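Local coordinates for envelopment polyprotein (Bovine Schmallenberg virus BH80/Germany/2011, PDB 7A56), which probably drives fusion of the viral envelope with a host-cell membrane during entry, as a class II fusion glycoprotein captured here in its postfusion form, at residues N111-Y115 with S237-I242; Q312-L316 with V326-V330. All coordinates share one frame. Residue numbers count along the deposited sequence, not the author numbering.

Interactions 1 and 2 lie side by side near the middle of the elongated chain, with centres about 9 Å apart. They belong to one antiparallel sheet, in which strands 98-134 and 325-328 are neighbours. Two backbone pairs join them: Asn111 O lies 2.8 Å from Lys328 N, and Ala113 O lies 2.9 Å from Val326 N, both probable hydrogen bonds. Packing adds to this, with Met238 CE 3.3 Å from Val326 O. Residues 326-329 therefore lie between residues 111-115 of strand 98-134 and the Asp313-Leu316 turn. Interaction 1 sets loop 237-240 and the start of strand 241-245 against residues 111-115, while interaction 2 adds the turn alongside strand 325-328.

Interaction 1 (N111-Y115 with S237-I242); sequences NKASY and SMPNII
Met238 fills the apolar centre, with rotamer m, t, p. Met238 SD lies 3.6 Å from Lys112 C and 4.1 Å from Ala113 CB. Met238 CE is 4.1 Å from Tyr115 CE1, at the edge of the ring. Tyr115 CD2 of the same ring meets Ile242 CD1 at 3.9 Å. Residues 111-115 are extended strand, and Asn111, Ala113 and Tyr115 point their CA-CB bonds toward 237-242. The other segment is loop until strand 241-245 begins. The two directions differ by 29°, and CA atoms stay apart: Ala113 to Met238 7.7 Å, Tyr115 to Ile241 8.6 Å. This is side-chain packing within the large antiparallel sheet, where strand 187-192 pairs with both 98-134 and 241-245. Tyr115, chi1 near -73°, sends its OH to Pro239 O in a 2.7 Å hydrogen bond. At the Asn111 end, Asn111 ND2 donates to Ser237 OG at 3.1 Å. Glu196 accepts from the backbone N of Ser237 and Met238, and Lys192 bonds to Met238 O.

Interaction 2 (Q312-L316 with V326-V330); sequences QDNTL and VHKKV
The side chain of Lys328 reaches across to an Asx turn at Asp313. Asp313 OD1 accepts from Thr315 N at 2.9 Å, which defines that turn, and from Thr315 OG1 at 2.6 Å. Thr315 OG1 in turn accepts from Lys328 NZ at 2.8 Å. The Lys328 chain is extended, t, t, t, and bends only at chi4, near 76°. Lys328 NZ also makes a long salt bridge with Asp313 OD2, at 3.9 Å. A water lies between the two: it accepts from Lys328 NZ at 2.6 Å and donates weakly to Asp313 OD2 at 3.4 Å.

The backbone of Asp313 to Leu316 is a type I beta turn, with Asn314 at -66/-14 and Thr315 at -78/-13. Leu316 N bonds to Asp313 O at 3.0 Å. Leu316 then pairs with Lys328 as an antiparallel non-hydrogen-bonded pair, CA to CA 4.6 Å. Next to it, Lys329 N donates to Thr315 O at 2.9 Å, nearly straight at 168°. Each CA of the pair makes a CA-H...O contact: Lys328 CA to Thr315 O at 3.4 Å and Leu316 CA to His327 O at 3.3 Å. Leu316, rotamer m, t, brings CD2 to 4.0 Å from Val326 CG1 and 3.8 Å from Lys328 CB.

The turn thus leads the chain into strand 316-318, antiparallel to 325-328. The other edge of 325-328 pairs with strand 98-134. Leu316 also packs on Val249 and Val251 of strand 248-251, and on Pro239.

Interaction 1 (N111-Y115 with S237-I242)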
loop_
_atom_site.group_PDB
_atom_site.type_symbol
_atom_site.label_atom_id
_atom_site.label_comp_id
_atom_site.label_asym_id
_atom_site.label_seq_id
_atom_site.Cartn_x
_atom_site.Cartn_y
_atom_site.Cartn_z
ATOM N N ASN A 111 12.523 -2.466 7.384
ATOM C CA ASN A 111 12.208 -1.323 6.544
ATOM C C ASN A 111 12.266 -0.075 7.441
ATOM O O ASN A 111 12.118 -0.158 8.663
ATOM C CB ASN A 111 10.825 -1.462 5.853
ATOM C CG ASN A 111 10.857 -2.342 4.580
ATOM O OD1 ASN A 111 11.883 -2.466 3.932
ATOM N ND2 ASN A 111 9.714 -2.893 4.207
ATOM N N LYS A 112 12.566 1.070 6.853
ATOM C CA LYS A 112 12.652 2.262 7.708
ATOM C C LYS A 112 12.319 3.487 6.887
ATOM O O LYS A 112 12.502 3.496 5.660
ATOM C CB LYS A 112 14.049 2.438 8.331
ATOM C CG LYS A 112 15.150 2.659 7.352
ATOM C CD LYS A 112 16.535 2.680 8.070
ATOM C CE LYS A 112 17.695 2.760 7.060
ATOM N NZ LYS A 112 19.061 2.619 7.679
ATOM N N ALA A 113 11.819 4.527 7.570
ATOM C CA ALA A 113 11.680 5.834 6.932
ATOM C C ALA A 113 11.787 6.925 8.013
ATOM O O ALA A 113 11.664 6.663 9.225
ATOM C CB ALA A 113 10.353 5.943 6.153
ATOM N N SER A 114 12.118 8.134 7.556
ATOM C CA SER A 114 12.148 9.298 8.415
ATOM C C SER A 114 10.731 9.845 8.570
ATOM O O SER A 114 9.879 9.707 7.683
ATOM C CB SER A 114 13.052 10.404 7.838
ATOM O OG SER A 114 14.313 9.829 7.434
ATOM N N TYR A 115 10.489 10.481 9.711
ATOM C CA TYR A 115 9.215 11.146 9.991
ATOM C C TYR A 115 9.494 12.515 10.578
ATOM O O TYR A 115 10.541 12.746 11.206
ATOM C CB TYR A 115 8.345 10.320 10.971
ATOM C CG TYR A 115 7.743 9.069 10.337
ATOM C CD1 TYR A 115 8.567 7.972 9.937
ATOM C CD2 TYR A 115 6.367 8.969 10.122
ATOM C CE1 TYR A 115 7.991 6.852 9.338
ATOM C CE2 TYR A 115 5.785 7.871 9.557
ATOM C CZ TYR A 115 6.627 6.784 9.153
ATOM O OH TYR A 115 6.073 5.682 8.541
ATOM N N SER A 237 5.088 -0.103 2.646
ATOM C CA SER A 237 4.620 -0.830 3.821
ATOM C C SER A 237 4.400 0.121 5.003
ATOM O O SER A 237 3.591 -0.181 5.881
ATOM C CB SER A 237 5.636 -1.945 4.225
ATOM O OG SER A 237 6.998 -1.462 4.652
ATOM N N MET A 238 4.999 1.262 4.978
ATOM C CA MET A 238 5.020 2.070 6.201
ATOM C C MET A 238 3.978 3.196 6.142
ATOM O O MET A 238 3.710 3.734 5.079
ATOM C CB MET A 238 6.413 2.656 6.393
ATOM C CG MET A 238 7.508 1.436 6.681
ATOM S SD MET A 238 8.985 2.189 7.144
ATOM C CE MET A 238 8.734 2.809 8.854
ATOM N N PRO A 239 3.391 3.523 7.288
ATOM C CA PRO A 239 2.233 4.421 7.307
ATOM C C PRO A 239 2.611 5.864 6.998
ATOM O O PRO A 239 3.709 6.327 7.304
ATOM C CB PRO A 239 1.713 4.301 8.752
ATOM C CG PRO A 239 2.903 3.936 9.551
ATOM C CD PRO A 239 3.651 2.927 8.612
ATOM N N ASN A 240 1.663 6.601 6.433
ATOM C CA ASN A 240 1.990 7.985 6.092
ATOM C C ASN A 240 1.938 8.892 7.316
ATOM O O ASN A 240 2.785 9.771 7.482
ATOM C CB ASN A 240 1.037 8.489 5.018
ATOM C CG ASN A 240 1.785 8.896 3.787
ATOM O OD1 ASN A 240 2.405 8.049 3.090
ATOM N ND2 ASN A 240 1.805 10.204 3.532
ATOM N N ILE A 241 0.979 8.668 8.190
ATOM C CA ILE A 241 0.847 9.464 9.411
ATOM C C ILE A 241 0.769 8.502 10.580
ATOM O O ILE A 241 0.112 7.466 10.502
ATOM C CB ILE A 241 -0.390 10.393 9.355
ATOM C CG1 ILE A 241 -0.113 11.496 8.325
ATOM C CG2 ILE A 241 -0.692 11.042 10.755
ATOM C CD1 ILE A 241 -1.241 12.409 8.032
ATOM N N ILE A 242 1.411 8.864 11.674
ATOM C CA ILE A 242 1.368 8.064 12.884
ATOM C C ILE A 242 1.089 8.953 14.092
ATOM O O ILE A 242 1.344 10.158 14.080
ATOM C CB ILE A 242 2.713 7.323 13.115
ATOM C CG1 ILE A 242 3.849 8.360 13.214
ATOM C CG2 ILE A 242 2.913 6.282 12.010
ATOM C CD1 ILE A 242 5.220 7.757 13.698
#

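Interaction 2 (Q312-L316 with V326-V330)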
loop_
_atom_site.group_PDB
_atom_site.type_symbol
_atom_site.label_atom_id
_atom_site.label_comp_id
_atom_site.label_asym_id
_atom_site.label_seq_id
_atom_site.Cartn_x
_atom_site.Cartn_y
_atom_site.Cartn_z
ATOM N N GLN A 312 -2.433 0.229 18.191
ATOM C CA GLN A 312 -0.999 0.266 18.255
ATOM C C GLN A 312 -0.513 -0.740 17.219
ATOM O O GLN A 312 -1.124 -1.795 17.051
ATOM C CB GLN A 312 -0.510 -0.113 19.644
ATOM C CG GLN A 312 0.991 -0.012 19.726
ATOM C CD GLN A 312 1.575 -0.910 20.773
ATOM O OE1 GLN A 312 0.851 -1.472 21.595
ATOM N NE2 GLN A 312 2.889 -1.043 20.765
ATOM N N ASP A 313 0.522 -0.384 16.483
ATOM C CA ASP A 313 1.140 -1.291 15.507
ATOM C C ASP A 313 2.463 -1.752 16.112
ATOM O O ASP A 313 3.471 -1.033 16.089
ATOM C CB ASP A 313 1.259 -0.594 14.147
ATOM C CG ASP A 313 1.815 -1.523 13.046
ATOM O OD1 ASP A 313 2.355 -2.589 13.377
ATOM O OD2 ASP A 313 1.742 -1.187 11.852
ATOM N N ASN A 314 2.465 -2.977 16.648
ATOM C CA ASN A 314 3.660 -3.543 17.264
ATOM C C ASN A 314 4.791 -3.789 16.279
ATOM O O ASN A 314 5.924 -3.950 16.727
ATOM C CB ASN A 314 3.352 -4.857 17.965
ATOM C CG ASN A 314 2.796 -4.632 19.319
ATOM O OD1 ASN A 314 1.650 -4.974 19.596
ATOM N ND2 ASN A 314 3.586 -3.993 20.175
ATOM N N THR A 315 4.536 -3.759 14.969
ATOM C CA THR A 315 5.655 -3.930 14.039
ATOM C C THR A 315 6.472 -2.662 13.905
ATOM O O THR A 315 7.587 -2.711 13.376
ATOM C CB THR A 315 5.154 -4.365 12.666
ATOM O OG1 THR A 315 4.467 -3.287 12.002
ATOM C CG2 THR A 315 4.249 -5.649 12.780
ATOM N N LEU A 316 5.958 -1.514 14.392
ATOM C CA LEU A 316 6.676 -0.250 14.256
ATOM C C LEU A 316 7.367 0.087 15.568
ATOM O O LEU A 316 6.768 -0.037 16.646
ATOM C CB LEU A 316 5.731 0.923 13.895
ATOM C CG LEU A 316 4.946 0.740 12.589
ATOM C CD1 LEU A 316 3.819 1.743 12.375
ATOM C CD2 LEU A 316 5.869 0.788 11.366
ATOM N N VAL A 326 11.588 5.779 12.012
ATOM C CA VAL A 326 10.767 4.646 12.411
ATOM C C VAL A 326 11.244 3.410 11.634
ATOM O O VAL A 326 11.560 3.489 10.427
ATOM C CB VAL A 326 9.275 4.908 12.178
ATOM C CG1 VAL A 326 8.385 3.675 12.535
ATOM C CG2 VAL A 326 8.858 6.229 12.991
ATOM N N HIS A 327 11.278 2.275 12.345
ATOM C CA HIS A 327 11.652 0.964 11.773
ATOM C C HIS A 327 10.421 0.074 11.779
ATOM O O HIS A 327 9.607 0.153 12.708
ATOM C CB HIS A 327 12.755 0.317 12.594
ATOM C CG HIS A 327 14.057 1.031 12.505
ATOM N ND1 HIS A 327 15.178 0.621 13.188
ATOM C CD2 HIS A 327 14.437 2.102 11.771
ATOM C CE1 HIS A 327 16.193 1.407 12.885
ATOM N NE2 HIS A 327 15.766 2.330 12.043
ATOM N N LYS A 328 10.246 -0.716 10.709
ATOM C CA LYS A 328 9.152 -1.672 10.601
ATOM C C LYS A 328 9.745 -3.080 10.467
ATOM O O LYS A 328 10.587 -3.327 9.593
ATOM C CB LYS A 328 8.251 -1.408 9.391
ATOM C CG LYS A 328 7.046 -2.363 9.366
ATOM C CD LYS A 328 6.093 -2.125 8.206
ATOM C CE LYS A 328 5.018 -3.215 8.176
ATOM N NZ LYS A 328 3.951 -3.018 9.248
ATOM N N LYS A 329 9.264 -3.985 11.330
ATOM C CA LYS A 329 9.479 -5.416 11.196
ATOM C C LYS A 329 8.556 -5.978 10.125
ATOM O O LYS A 329 7.344 -5.734 10.116
ATOM C CB LYS A 329 9.214 -6.110 12.526
ATOM C CG LYS A 329 10.127 -5.632 13.625
ATOM C CD LYS A 329 10.033 -6.499 14.872
ATOM C CE LYS A 329 9.516 -5.688 16.083
ATOM N NZ LYS A 329 9.650 -6.434 17.377
ATOM N N VAL A 330 9.144 -6.778 9.252
ATOM C CA VAL A 330 8.544 -7.248 8.030
ATOM C C VAL A 330 8.951 -8.713 7.880
ATOM O O VAL A 330 9.889 -9.194 8.525
ATOM C CB VAL A 330 9.000 -6.426 6.800
ATOM C CG1 VAL A 330 8.566 -4.986 6.883
ATOM C CG2 VAL A 330 10.562 -6.472 6.635
HETATM O O HOH W 1 3.006 -0.597 8.784
#